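Local coordinates for endonuclease EndoMS (Thermococcus kodakarensis KOD1, PDB 5GKE), which binds double-stranded DNA and acts as a mismatch restriction endonuclease, probably cutting DNA with the help of magnesium, at residues K5-T10 with V117-D122; E28-I33 with V58-S63; L138-P143 with F150-R155; N174-E179 with K207-L212. The protein carries 1 engineered substitution. All blocks are in the same frame, centred on the assembly; numbering follows the deposited sequence.

From the N terminus, strand 6-10 sets out first and finds its partner more than a hundred residues later, when 117-122 returns alongside it in contact 1. Within that long loop lies contact 2, where residues 28-33, leaving helix 14-27, meet the turn after strand 52-58. The two touch, since strand 30-42 also neighbours strand 111-118, and both tie the PH-like N-terminal domain together and reach the second subunit. The chain then passes to the C-terminal nuclease domain, on the other side of its centre. There contact 3 closes a short loop between helix 132-141 and strand 151-158, and contact 4 follows in series, pairing the strands that flank helix 187-204. Contacts 3 and 4 share one core.

Contact 1 (K5-T10 with V117-D122); sequences KVTVIT and VFRAED
Arg119 runs beside Lys5 and on to Thr7. Its CB passes Lys5 O, and CG, anti to the carbonyl carbon (chi1 -37°), comes nearer to the same oxygen, at 3.4 Å; CD is still 4.2 Å from Lys5 O. That oxygen is already taken by the backbone, for Arg119 N donates to Lys5 O over 2.7 Å in an almost straight bond. NE turns to a salt bridge with Glu27, at the end of helix 14-27. The guanidinium lies flat over Val117 CG1, while NH1 reaches Thr7 OG1 at 2.8 Å within the guanidinium plane and also bonds Asp4 O; NH2 lies 3.6 Å from Thr7 OG1. The pairing itself is a short antiparallel one that adds strand 6-10 to the sheet of the PH-like domain: Thr7 and Val117 form a hydrogen-bonded pair, and Val6 and Phe118 a non-hydrogen-bonded one. Val6 CG2 sits 3.7 Å from Phe118 CD1, and the Phe118 ring stacks on Phe34 of the second subunit. Further out, Lys5 runs its CG 3.1 Å from Arg119 O and crosses Glu121 at about a right angle, with NZ 3.1 Å from OE1 of Glu121, a salt bridge to the anti lone pair.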
loop_
_atom_site.group_PDB
_atom_site.type_symbol
_atom_site.label_atom_id
_atom_site.label_comp_id
_atom_site.label_asym_id
_atom_site.label_seq_id
_atom_site.Cartn_x
_atom_site.Cartn_y
_atom_site.Cartn_z
ATOM N N LYS A 5 23.055 -11.517 -19.295
ATOM C CA LYS A 5 21.910 -11.241 -18.446
ATOM C C LYS A 5 21.973 -9.808 -17.903
ATOM O O LYS A 5 20.934 -9.148 -17.778
ATOM C CB LYS A 5 21.812 -12.260 -17.312
ATOM C CG LYS A 5 20.358 -12.638 -16.993
ATOM C CD LYS A 5 20.187 -13.998 -16.328
ATOM C CE LYS A 5 19.037 -14.749 -16.982
ATOM N NZ LYS A 5 18.816 -16.144 -16.511
ATOM N N VAL A 6 23.185 -9.307 -17.656
ATOM C CA VAL A 6 23.372 -7.972 -17.091
ATOM C C VAL A 6 24.355 -7.117 -17.883
ATOM O O VAL A 6 25.402 -7.580 -18.294
ATOM C CB VAL A 6 23.872 -8.043 -15.607
ATOM C CG1 VAL A 6 24.176 -6.647 -15.036
ATOM C CG2 VAL A 6 22.865 -8.756 -14.738
ATOM N N THR A 7 24.011 -5.849 -18.063
ATOM C CA THR A 7 24.900 -4.872 -18.662
ATOM C C THR A 7 25.006 -3.683 -17.719
ATOM O O THR A 7 24.006 -3.195 -17.238
ATOM C CB THR A 7 24.374 -4.401 -20.029
ATOM O OG1 THR A 7 23.884 -5.518 -20.774
ATOM C CG2 THR A 7 25.455 -3.711 -20.801
ATOM N N VAL A 8 26.213 -3.221 -17.440
ATOM C CA VAL A 8 26.401 -2.177 -16.453
ATOM C C VAL A 8 27.327 -1.145 -17.023
ATOM O O VAL A 8 28.391 -1.488 -17.527
ATOM C CB VAL A 8 27.022 -2.712 -15.130
ATOM C CG1 VAL A 8 27.303 -1.568 -14.175
ATOM C CG2 VAL A 8 26.121 -3.711 -14.476
ATOM N N ILE A 9 26.938 0.116 -16.952
ATOM C CA ILE A 9 27.862 1.188 -17.276
ATOM C C ILE A 9 27.842 2.248 -16.191
ATOM O O ILE A 9 26.788 2.768 -15.839
ATOM C CB ILE A 9 27.524 1.854 -18.605
ATOM C CG1 ILE A 9 27.567 0.836 -19.742
ATOM C CG2 ILE A 9 28.492 2.996 -18.884
ATOM C CD1 ILE A 9 27.242 1.446 -21.067
ATOM N N THR A 10 29.015 2.573 -15.672
ATOM C CA THR A 10 29.149 3.633 -14.693
ATOM C C THR A 10 29.502 4.924 -15.399
ATOM O O THR A 10 30.152 4.908 -16.444
ATOM C CB THR A 10 30.210 3.291 -13.633
ATOM O OG1 THR A 10 31.438 2.924 -14.285
ATOM C CG2 THR A 10 29.725 2.118 -12.779
ATOM N N VAL A 117 21.108 -2.823 -17.336
ATOM C CA VAL A 117 20.042 -3.561 -17.969
ATOM C C VAL A 117 20.098 -4.973 -17.447
ATOM O O VAL A 117 21.130 -5.638 -17.535
ATOM C CB VAL A 117 20.163 -3.536 -19.501
ATOM C CG1 VAL A 117 19.180 -4.495 -20.134
ATOM C CG2 VAL A 117 19.947 -2.134 -20.012
ATOM N N PHE A 118 18.987 -5.426 -16.884
ATOM C CA PHE A 118 18.944 -6.732 -16.269
ATOM C C PHE A 118 17.889 -7.551 -16.987
ATOM O O PHE A 118 16.696 -7.312 -16.830
ATOM C CB PHE A 118 18.648 -6.590 -14.768
ATOM C CG PHE A 118 18.555 -7.899 -14.012
ATOM C CD1 PHE A 118 19.149 -9.050 -14.485
ATOM C CD2 PHE A 118 17.863 -7.961 -12.810
ATOM C CE1 PHE A 118 19.050 -10.233 -13.771
ATOM C CE2 PHE A 118 17.769 -9.137 -12.104
ATOM C CZ PHE A 118 18.362 -10.271 -12.580
ATOM N N ARG A 119 18.319 -8.551 -17.746
ATOM C CA ARG A 119 17.345 -9.306 -18.498
ATOM C C ARG A 119 16.963 -10.444 -17.597
ATOM O O ARG A 119 17.550 -11.517 -17.645
ATOM C CB ARG A 119 17.949 -9.793 -19.832
ATOM C CG ARG A 119 18.895 -8.751 -20.442
ATOM C CD ARG A 119 19.631 -9.145 -21.733
ATOM N NE ARG A 119 19.947 -7.933 -22.502
ATOM C CZ ARG A 119 20.933 -7.076 -22.223
ATOM N NH1 ARG A 119 21.759 -7.302 -21.206
ATOM N NH2 ARG A 119 21.108 -5.988 -22.976
ATOM N N ALA A 120 15.880 -10.255 -16.861
ATOM C CA ALA A 120 15.624 -11.141 -15.742
ATOM C C ALA A 120 14.674 -12.205 -16.191
ATOM O O ALA A 120 13.747 -11.942 -16.943
ATOM C CB ALA A 120 15.072 -10.383 -14.546
ATOM N N GLU A 121 14.924 -13.419 -15.740
ATOM C CA GLU A 121 14.131 -14.553 -16.147
ATOM C C GLU A 121 13.485 -15.114 -14.896
ATOM O O GLU A 121 14.185 -15.465 -13.953
ATOM C CB GLU A 121 15.018 -15.579 -16.840
ATOM C CG GLU A 121 14.293 -16.668 -17.597
ATOM C CD GLU A 121 15.262 -17.575 -18.349
ATOM O OE1 GLU A 121 16.483 -17.520 -18.062
ATOM O OE2 GLU A 121 14.804 -18.337 -19.229
ATOM N N ASP A 122 12.160 -15.072 -14.829
ATOM C CA ASP A 122 11.462 -15.585 -13.666
ATOM C C ASP A 122 10.095 -16.159 -14.037
ATOM O O ASP A 122 9.240 -15.435 -14.537
ATOM C CB ASP A 122 11.356 -14.446 -12.645
ATOM C CG ASP A 122 10.770 -14.874 -11.314
ATOM O OD1 ASP A 122 10.521 -13.969 -10.482
ATOM O OD2 ASP A 122 10.548 -16.082 -11.091
#

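Contact 2 (E28-I33 with V58-S63); sequences EAMLTI and VKPDGS
Pro60 sets its ring against the backbone that leaves helix 14-27. Its CG lies 3.2 Å from Glu28 O and 3.4 Å from Ala29 O, and CD rests 3.9 Å from Met30 CG, which chi1 of -79° holds beside its own backbone N. Leu31 and Val58 make an antiparallel hydrogen-bonded pair: Leu31 N donates to Val58 O, and Val58 N returns the bond to Leu31 O. Leu31 CB meets Val58 CB at 4.1 Å on the face that Leu31 turns to helix 14-27. A water donates to Ala29 O and weakly to Val58 O, just before the paired residues. In the next shell, Glu28 is set by a Schellman motif ending that helix, and Lys59 NZ bonds the carbonyls of Gln68, Lys70 and Lys71 and ND1 of His67, all of the second subunit. Asp61 OD1 takes Ser63 N at 3.0 Å, an Asx turn, to which Ser63 OG adds a second bond of 2.6 Å from the same face of the carboxylate. With Gly62 N bonded to Lys59 O, Lys59 N to Ser63 O and Gly62 at positive phi, this is a type I turn with a G1 bulge, typical of tight hairpins, here linking strands 52-58 and 64-67.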
loop_
_atom_site.group_PDB
_atom_site.type_symbol
_atom_site.label_atom_id
_atom_site.label_comp_id
_atom_site.label_asym_id
_atom_site.label_seq_id
_atom_site.Cartn_x
_atom_site.Cartn_y
_atom_site.Cartn_z
ATOM N N GLU A 28 12.390 -5.943 -23.085
ATOM C CA GLU A 28 11.568 -6.292 -21.929
ATOM C C GLU A 28 12.455 -6.624 -20.727
ATOM O O GLU A 28 12.176 -7.556 -19.992
ATOM C CB GLU A 28 10.662 -7.480 -22.243
ATOM C CG GLU A 28 9.231 -7.134 -22.589
ATOM C CD GLU A 28 8.376 -8.373 -22.807
ATOM O OE1 GLU A 28 8.941 -9.442 -23.143
ATOM O OE2 GLU A 28 7.143 -8.282 -22.633
ATOM N N ALA A 29 13.546 -5.883 -20.562
ATOM C CA ALA A 29 14.460 -6.097 -19.442
ATOM C C ALA A 29 14.148 -5.139 -18.303
ATOM O O ALA A 29 13.282 -4.275 -18.416
ATOM C CB ALA A 29 15.922 -5.924 -19.890
ATOM N N MET A 30 14.878 -5.275 -17.205
ATOM C CA MET A 30 14.735 -4.321 -16.126
ATOM C C MET A 30 15.795 -3.243 -16.207
ATOM O O MET A 30 16.982 -3.518 -16.390
ATOM C CB MET A 30 14.775 -5.022 -14.776
ATOM C CG MET A 30 13.451 -5.659 -14.456
ATOM S SD MET A 30 13.217 -5.897 -12.701
ATOM C CE MET A 30 13.794 -7.570 -12.569
ATOM N N LEU A 31 15.343 -2.006 -16.079
ATOM C CA LEU A 31 16.238 -0.881 -16.090
ATOM C C LEU A 31 16.462 -0.450 -14.663
ATOM O O LEU A 31 15.507 -0.301 -13.895
ATOM C CB LEU A 31 15.673 0.263 -16.925
ATOM C CG LEU A 31 16.637 1.414 -17.182
ATOM C CD1 LEU A 31 17.770 0.919 -18.037
ATOM C CD2 LEU A 31 15.894 2.553 -17.859
ATOM N N THR A 32 17.730 -0.276 -14.299
ATOM C CA THR A 32 18.066 0.288 -13.009
ATOM C C THR A 32 19.053 1.421 -13.206
ATOM O O THR A 32 20.035 1.274 -13.919
ATOM C CB THR A 32 18.654 -0.765 -12.047
ATOM O OG1 THR A 32 17.703 -1.811 -11.854
ATOM C CG2 THR A 32 18.962 -0.149 -10.700
ATOM N N ILE A 33 18.776 2.547 -12.562
ATOM C CA ILE A 33 19.613 3.730 -12.652
ATOM C C ILE A 33 19.921 4.296 -11.267
ATOM O O ILE A 33 19.021 4.468 -10.444
ATOM C CB ILE A 33 18.923 4.809 -13.515
ATOM C CG1 ILE A 33 18.854 4.347 -14.975
ATOM C CG2 ILE A 33 19.612 6.158 -13.375
ATOM C CD1 ILE A 33 18.032 5.263 -15.852
ATOM N N VAL A 58 12.748 0.817 -13.741
ATOM C CA VAL A 58 11.668 0.671 -14.702
ATOM C C VAL A 58 11.521 -0.792 -15.073
ATOM O O VAL A 58 12.443 -1.406 -15.594
ATOM C CB VAL A 58 11.902 1.522 -15.960
ATOM C CG1 VAL A 58 10.693 1.433 -16.900
ATOM C CG2 VAL A 58 12.166 2.958 -15.559
ATOM N N LYS A 59 10.364 -1.349 -14.751
ATOM C CA LYS A 59 10.024 -2.709 -15.091
ATOM C C LYS A 59 9.401 -2.789 -16.488
ATOM O O LYS A 59 8.772 -1.837 -16.942
ATOM C CB LYS A 59 9.054 -3.275 -14.055
ATOM C CG LYS A 59 9.506 -3.146 -12.628
ATOM C CD LYS A 59 8.692 -4.051 -11.732
ATOM C CE LYS A 59 9.154 -3.976 -10.296
ATOM N NZ LYS A 59 8.422 -4.965 -9.469
ATOM N N PRO A 60 9.556 -3.941 -17.156
ATOM C CA PRO A 60 8.981 -4.206 -18.479
ATOM C C PRO A 60 7.478 -3.921 -18.561
ATOM O O PRO A 60 6.987 -3.593 -19.638
ATOM C CB PRO A 60 9.247 -5.702 -18.680
ATOM C CG PRO A 60 10.430 -5.997 -17.855
ATOM C CD PRO A 60 10.339 -5.086 -16.662
ATOM N N ASP A 61 6.756 -4.033 -17.449
ATOM C CA ASP A 61 5.309 -3.837 -17.483
ATOM C C ASP A 61 4.922 -2.367 -17.277
ATOM O O ASP A 61 3.739 -2.026 -17.139
ATOM C CB ASP A 61 4.620 -4.734 -16.451
ATOM C CG ASP A 61 4.812 -4.259 -15.027
ATOM O OD1 ASP A 61 5.708 -3.419 -14.763
ATOM O OD2 ASP A 61 4.060 -4.744 -14.160
ATOM N N GLY A 62 5.924 -1.499 -17.224
ATOM C CA GLY A 62 5.663 -0.082 -17.103
ATOM C C GLY A 62 5.766 0.451 -15.691
ATOM O O GLY A 62 5.737 1.664 -15.488
ATOM N N SER A 63 5.869 -0.445 -14.712
ATOM C CA SER A 63 6.077 -0.025 -13.327
ATOM C C SER A 63 7.362 0.785 -13.244
ATOM O O SER A 63 8.384 0.439 -13.850
ATOM C CB SER A 63 6.132 -1.223 -12.389
ATOM O OG SER A 63 5.012 -2.059 -12.601
HETATM O O HOH W 1 11.870 -1.835 -18.923
#

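Contact 3 (L138-P143 with F150-R155); sequences LIFENP and FKPLFR
Where helix 132-141 ends against strand 151-158, an edge strand of the sheet within this chain in the PDDEXK-type nuclease domain, Phe140 slots its ring between Pro152 and Arg155. Pro152 CB stands over the centre of one face, 4.0 Å from the centroid, a CH-pi contact. Over the opposite face lies the guanidinium of Arg155, its CZ 4.7 Å from the centroid, in a cation-pi contact with the two planes 15° apart. The Arg155 chain bends at chi3; nearer its root, CB lies 4.0 Å from Phe140 CE1. Phe154 O meets the ring at its edge, 3.7 Å from CZ. Deeper in, Pro143 CB touches Phe150 O at 3.1 Å and Pro152 CD at 3.6 Å, the two proline rings crossing at about a right angle, while Ile139 CG2 reaches the edge of the Phe150 ring. Beside them a classic beta bulge sets both Leu153 and Phe154 opposite Leu167 on the next strand. An alanine in place of Phe140 would probably open a gap beside Pro152 and leave the Arg155 guanidinium without its aromatic partner. No hydrogen bond joins the two segments; helix end and strand are held by apolar packing, a CH-pi contact and one cation-pi contact, and the aromatic face probably helps to steady the arginine's charge near the protein surface.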
loop_
_atom_site.group_PDB
_atom_site.type_symbol
_atom_site.label_atom_id
_atom_site.label_comp_id
_atom_site.label_asym_id
_atom_site.label_seq_id
_atom_site.Cartn_x
_atom_site.Cartn_y
_atom_site.Cartn_z
ATOM N N LEU A 138 -10.931 -22.518 6.055
ATOM C CA LEU A 138 -10.965 -23.251 7.303
ATOM C C LEU A 138 -12.397 -23.336 7.799
ATOM O O LEU A 138 -12.863 -24.394 8.208
ATOM C CB LEU A 138 -10.081 -22.578 8.351
ATOM C CG LEU A 138 -10.101 -23.214 9.737
ATOM C CD1 LEU A 138 -9.845 -24.692 9.630
ATOM C CD2 LEU A 138 -9.050 -22.578 10.601
ATOM N N ILE A 139 -13.094 -22.211 7.743
ATOM C CA ILE A 139 -14.420 -22.129 8.321
ATOM C C ILE A 139 -15.420 -22.986 7.540
ATOM O O ILE A 139 -16.335 -23.554 8.117
ATOM C CB ILE A 139 -14.875 -20.667 8.405
ATOM C CG1 ILE A 139 -14.009 -19.944 9.444
ATOM C CG2 ILE A 139 -16.332 -20.580 8.805
ATOM C CD1 ILE A 139 -14.267 -18.457 9.587
ATOM N N PHE A 140 -15.223 -23.127 6.239
ATOM C CA PHE A 140 -16.076 -24.027 5.475
ATOM C C PHE A 140 -15.735 -25.502 5.764
ATOM O O PHE A 140 -16.633 -26.323 5.938
ATOM C CB PHE A 140 -15.982 -23.709 3.979
ATOM C CG PHE A 140 -16.915 -22.610 3.546
ATOM C CD1 PHE A 140 -16.633 -21.289 3.848
ATOM C CD2 PHE A 140 -18.093 -22.902 2.872
ATOM C CE1 PHE A 140 -17.508 -20.271 3.480
ATOM C CE2 PHE A 140 -18.963 -21.894 2.501
ATOM C CZ PHE A 140 -18.668 -20.573 2.807
ATOM N N GLU A 141 -14.447 -25.830 5.839
ATOM C CA GLU A 141 -14.020 -27.182 6.203
ATOM C C GLU A 141 -14.502 -27.557 7.595
ATOM O O GLU A 141 -14.914 -28.686 7.822
ATOM C CB GLU A 141 -12.495 -27.316 6.162
ATOM C CG GLU A 141 -11.863 -27.269 4.783
ATOM C CD GLU A 141 -10.340 -27.411 4.849
ATOM O OE1 GLU A 141 -9.829 -28.046 5.802
ATOM O OE2 GLU A 141 -9.650 -26.878 3.955
ATOM N N ASN A 142 -14.437 -26.607 8.524
ATOM C CA ASN A 142 -14.756 -26.864 9.930
ATOM C C ASN A 142 -15.583 -25.772 10.592
ATOM O O ASN A 142 -15.060 -25.042 11.437
ATOM C CB ASN A 142 -13.473 -27.038 10.750
ATOM C CG ASN A 142 -12.712 -28.286 10.389
ATOM O OD1 ASN A 142 -11.765 -28.241 9.600
ATOM N ND2 ASN A 142 -13.115 -29.414 10.968
ATOM N N PRO A 143 -16.874 -25.672 10.244
ATOM C CA PRO A 143 -17.713 -24.583 10.771
ATOM C C PRO A 143 -17.807 -24.520 12.296
ATOM O O PRO A 143 -18.169 -23.474 12.838
ATOM C CB PRO A 143 -19.093 -24.869 10.157
ATOM C CG PRO A 143 -18.991 -26.239 9.532
ATOM C CD PRO A 143 -17.559 -26.414 9.175
ATOM N N PHE A 150 -23.300 -24.385 13.224
ATOM C CA PHE A 150 -23.136 -23.278 12.295
ATOM C C PHE A 150 -22.981 -23.811 10.884
ATOM O O PHE A 150 -22.100 -24.621 10.606
ATOM C CB PHE A 150 -21.939 -22.392 12.651
ATOM C CG PHE A 150 -21.618 -21.378 11.588
ATOM C CD1 PHE A 150 -22.488 -20.326 11.331
ATOM C CD2 PHE A 150 -20.468 -21.492 10.822
ATOM C CE1 PHE A 150 -22.209 -19.396 10.337
ATOM C CE2 PHE A 150 -20.182 -20.565 9.821
ATOM C CZ PHE A 150 -21.052 -19.514 9.585
ATOM N N LYS A 151 -23.857 -23.356 9.998
ATOM C CA LYS A 151 -23.850 -23.801 8.621
ATOM C C LYS A 151 -23.513 -22.636 7.698
ATOM O O LYS A 151 -24.348 -21.758 7.463
ATOM C CB LYS A 151 -25.211 -24.416 8.267
ATOM C CG LYS A 151 -25.250 -25.205 6.968
ATOM C CD LYS A 151 -26.396 -26.216 6.979
ATOM C CE LYS A 151 -26.490 -27.011 5.672
ATOM N NZ LYS A 151 -27.381 -26.385 4.640
ATOM N N PRO A 152 -22.279 -22.626 7.175
ATOM C CA PRO A 152 -21.826 -21.628 6.201
ATOM C C PRO A 152 -22.388 -21.893 4.807
ATOM O O PRO A 152 -22.433 -23.048 4.388
ATOM C CB PRO A 152 -20.307 -21.786 6.221
ATOM C CG PRO A 152 -20.093 -23.203 6.595
ATOM C CD PRO A 152 -21.205 -23.562 7.544
ATOM N N LEU A 153 -22.769 -20.835 4.098
ATOM C CA LEU A 153 -23.481 -20.939 2.817
ATOM C C LEU A 153 -22.764 -20.188 1.714
ATOM O O LEU A 153 -22.598 -20.706 0.624
ATOM C CB LEU A 153 -24.919 -20.442 2.936
ATOM C CG LEU A 153 -25.739 -21.146 4.016
ATOM C CD1 LEU A 153 -27.127 -20.546 4.105
ATOM C CD2 LEU A 153 -25.802 -22.637 3.751
ATOM N N PHE A 154 -22.460 -18.916 1.943
ATOM C CA PHE A 154 -21.800 -18.133 0.912
ATOM C C PHE A 154 -20.475 -17.543 1.382
ATOM O O PHE A 154 -20.285 -17.272 2.565
ATOM C CB PHE A 154 -22.703 -16.994 0.424
ATOM C CG PHE A 154 -24.133 -17.394 0.180
ATOM C CD1 PHE A 154 -25.037 -17.463 1.228
ATOM C CD2 PHE A 154 -24.587 -17.651 -1.103
ATOM C CE1 PHE A 154 -26.364 -17.812 1.004
ATOM C CE2 PHE A 154 -25.912 -18.000 -1.336
ATOM C CZ PHE A 154 -26.802 -18.080 -0.283
ATOM N N ARG A 155 -19.580 -17.344 0.420
ATOM C CA ARG A 155 -18.307 -16.678 0.616
ATOM C C ARG A 155 -18.195 -15.538 -0.409
ATOM O O ARG A 155 -18.480 -15.737 -1.588
ATOM C CB ARG A 155 -17.161 -17.688 0.469
ATOM C CG ARG A 155 -15.763 -17.095 0.419
ATOM C CD ARG A 155 -14.694 -18.184 0.240
ATOM N NE ARG A 155 -15.267 -19.480 -0.145
ATOM C CZ ARG A 155 -14.591 -20.629 -0.172
ATOM N NH1 ARG A 155 -13.306 -20.650 0.155
ATOM N NH2 ARG A 155 -15.195 -21.756 -0.533
#

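Contact 4 (N174-E179 with K207-L212); sequences NIVVLE and KVRGIL. With MG (magnesium ion), chain E.
The carbonyl oxygen of Ile175 is met twice from strand 208-212: Arg209 N donates to it over 2.8 Å, nearly along the C=O axis, and Val208 CA adds a CA-H...O contact at 3.4 Å. The pattern repeats in register, each odd residue from Ile175 to Glu179 bonding across, as parallel strands do, and the two axes diverge by only 20°. On one face Leu178 and Ile211 lie side by side, CD2 of the leucine 3.7 Å from CB of the isoleucine, with Val176 CG1 against Ile211 CD1. On the other, Val177 CG2 meets Val208 CG1 at 4.1 Å, and Gly210 adds no side chain beside it. Before the strands begin, Asn174 CB sits 3.1 Å from Lys207 O, and ND2, hydrogen-bonded beyond the two segments, passes Arg209 CD. An alanine at Asn174 would probably open a gap beside Arg209 CD and leave the partner of ND2 without its hydrogen bond. The charge of Arg209 is met by Glu147 and Asp170 at NH1 and Glu231 at NE. At the far end Glu179 has its CG anti to the backbone N (chi1 175°), which sets CG 4.0 Å from Leu212 CD1. Both its carboxylate oxygens bind the magnesium ion, OE1 at 2.4 Å; Gln192 belongs to the same site, and a DNA phosphate shares the metal. With the connecting helix 187-204 the two strands make a beta-alpha-beta unit; the helix packs on Val177 and Leu212, while Phe150 and Ile146 back Val176 and Leu178, and strands 163-169 and 231-234 flank the pair.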
loop_
_atom_site.group_PDB
_atom_site.type_symbol
_atom_site.label_atom_id
_atom_site.label_comp_id
_atom_site.label_asym_id
_atom_site.label_seq_id
_atom_site.Cartn_x
_atom_site.Cartn_y
_atom_site.Cartn_z
ATOM N N ASN A 174 -31.194 -18.441 12.840
ATOM C CA ASN A 174 -30.826 -17.072 12.500
ATOM C C ASN A 174 -29.868 -17.020 11.303
ATOM O O ASN A 174 -29.105 -17.953 11.068
ATOM C CB ASN A 174 -30.174 -16.376 13.697
ATOM C CG ASN A 174 -31.053 -16.384 14.935
ATOM O OD1 ASN A 174 -32.086 -15.713 14.972
ATOM N ND2 ASN A 174 -30.629 -17.117 15.970
ATOM N N ILE A 175 -29.925 -15.935 10.541
ATOM C CA ILE A 175 -28.894 -15.633 9.560
ATOM C C ILE A 175 -27.615 -15.158 10.280
ATOM O O ILE A 175 -27.683 -14.354 11.221
ATOM C CB ILE A 175 -29.349 -14.536 8.577
ATOM C CG1 ILE A 175 -30.673 -14.902 7.903
ATOM C CG2 ILE A 175 -28.277 -14.268 7.538
ATOM C CD1 ILE A 175 -30.629 -16.207 7.232
ATOM N N VAL A 176 -26.455 -15.648 9.846
ATOM C CA VAL A 176 -25.183 -15.202 10.420
ATOM C C VAL A 176 -24.295 -14.531 9.368
ATOM O O VAL A 176 -24.022 -15.106 8.312
ATOM C CB VAL A 176 -24.412 -16.371 11.068
ATOM C CG1 VAL A 176 -23.065 -15.901 11.587
ATOM C CG2 VAL A 176 -25.231 -16.990 12.194
ATOM N N VAL A 177 -23.896 -13.291 9.648
ATOM C CA VAL A 177 -22.791 -12.640 8.947
ATOM C C VAL A 177 -21.507 -12.889 9.690
ATOM O O VAL A 177 -21.449 -12.660 10.899
ATOM C CB VAL A 177 -22.931 -11.122 8.862
ATOM C CG1 VAL A 177 -22.097 -10.597 7.710
ATOM C CG2 VAL A 177 -24.353 -10.727 8.714
ATOM N N LEU A 178 -20.482 -13.349 8.981
ATOM C CA LEU A 178 -19.127 -13.343 9.527
ATOM C C LEU A 178 -18.332 -12.240 8.845
ATOM O O LEU A 178 -18.399 -12.089 7.617
ATOM C CB LEU A 178 -18.422 -14.673 9.319
ATOM C CG LEU A 178 -18.974 -15.980 9.874
ATOM C CD1 LEU A 178 -17.918 -17.062 9.652
ATOM C CD2 LEU A 178 -19.350 -15.862 11.349
ATOM N N GLU A 179 -17.619 -11.448 9.646
ATOM C CA GLU A 179 -16.572 -10.574 9.128
ATOM C C GLU A 179 -15.217 -11.088 9.627
ATOM O O GLU A 179 -15.014 -11.251 10.828
ATOM C CB GLU A 179 -16.797 -9.123 9.549
ATOM C CG GLU A 179 -15.664 -8.167 9.138
ATOM C CD GLU A 179 -15.478 -8.031 7.628
ATOM O OE1 GLU A 179 -14.461 -7.438 7.206
ATOM O OE2 GLU A 179 -16.349 -8.495 6.854
ATOM N N LYS A 207 -33.685 -11.510 13.138
ATOM C CA LYS A 207 -33.130 -12.863 13.038
ATOM C C LYS A 207 -31.685 -12.921 12.513
ATOM O O LYS A 207 -31.242 -13.965 12.035
ATOM C CB LYS A 207 -34.029 -13.739 12.158
ATOM C CG LYS A 207 -35.364 -14.098 12.816
ATOM C CD LYS A 207 -35.177 -15.048 14.005
ATOM C CE LYS A 207 -36.105 -16.259 13.933
ATOM N NZ LYS A 207 -35.473 -17.525 14.422
ATOM N N VAL A 208 -31.000 -11.781 12.497
ATOM C CA VAL A 208 -29.617 -11.722 12.034
ATOM C C VAL A 208 -28.604 -11.556 13.176
ATOM O O VAL A 208 -28.771 -10.713 14.056
ATOM C CB VAL A 208 -29.446 -10.582 11.034
ATOM C CG1 VAL A 208 -28.052 -10.588 10.456
ATOM C CG2 VAL A 208 -30.466 -10.730 9.916
ATOM N N ARG A 209 -27.570 -12.393 13.165
ATOM C CA ARG A 209 -26.417 -12.248 14.060
ATOM C C ARG A 209 -25.177 -11.819 13.276
ATOM O O ARG A 209 -24.944 -12.331 12.181
ATOM C CB ARG A 209 -26.113 -13.553 14.777
ATOM C CG ARG A 209 -27.127 -13.980 15.804
ATOM C CD ARG A 209 -26.886 -15.429 16.177
ATOM N NE ARG A 209 -25.590 -15.624 16.823
ATOM C CZ ARG A 209 -24.944 -16.783 16.859
ATOM N NH1 ARG A 209 -25.465 -17.835 16.251
ATOM N NH2 ARG A 209 -23.768 -16.888 17.479
ATOM N N GLY A 210 -24.445 -10.821 13.775
ATOM C CA GLY A 210 -23.109 -10.534 13.276
ATOM C C GLY A 210 -21.998 -11.121 14.122
ATOM O O GLY A 210 -22.032 -11.048 15.354
ATOM N N ILE A 211 -20.947 -11.607 13.480
ATOM C CA ILE A 211 -19.823 -12.129 14.238
ATOM C C ILE A 211 -18.520 -11.647 13.636
ATOM O O ILE A 211 -18.256 -11.857 12.451
ATOM C CB ILE A 211 -19.800 -13.662 14.284
ATOM C CG1 ILE A 211 -21.127 -14.220 14.788
ATOM C CG2 ILE A 211 -18.649 -14.143 15.157
ATOM C CD1 ILE A 211 -21.069 -15.709 15.078
ATOM N N LEU A 212 -17.715 -10.984 14.454
ATOM C CA LEU A 212 -16.386 -10.587 14.038
ATOM C C LEU A 212 -15.438 -11.727 14.361
ATOM O O LEU A 212 -15.420 -12.243 15.474
ATOM C CB LEU A 212 -15.940 -9.296 14.726
ATOM C CG LEU A 212 -14.542 -8.778 14.373
ATOM C CD1 LEU A 212 -14.318 -8.707 12.880
ATOM C CD2 LEU A 212 -14.376 -7.418 14.957
HETATM MG MG MG E . -14.732 -8.066 4.929
#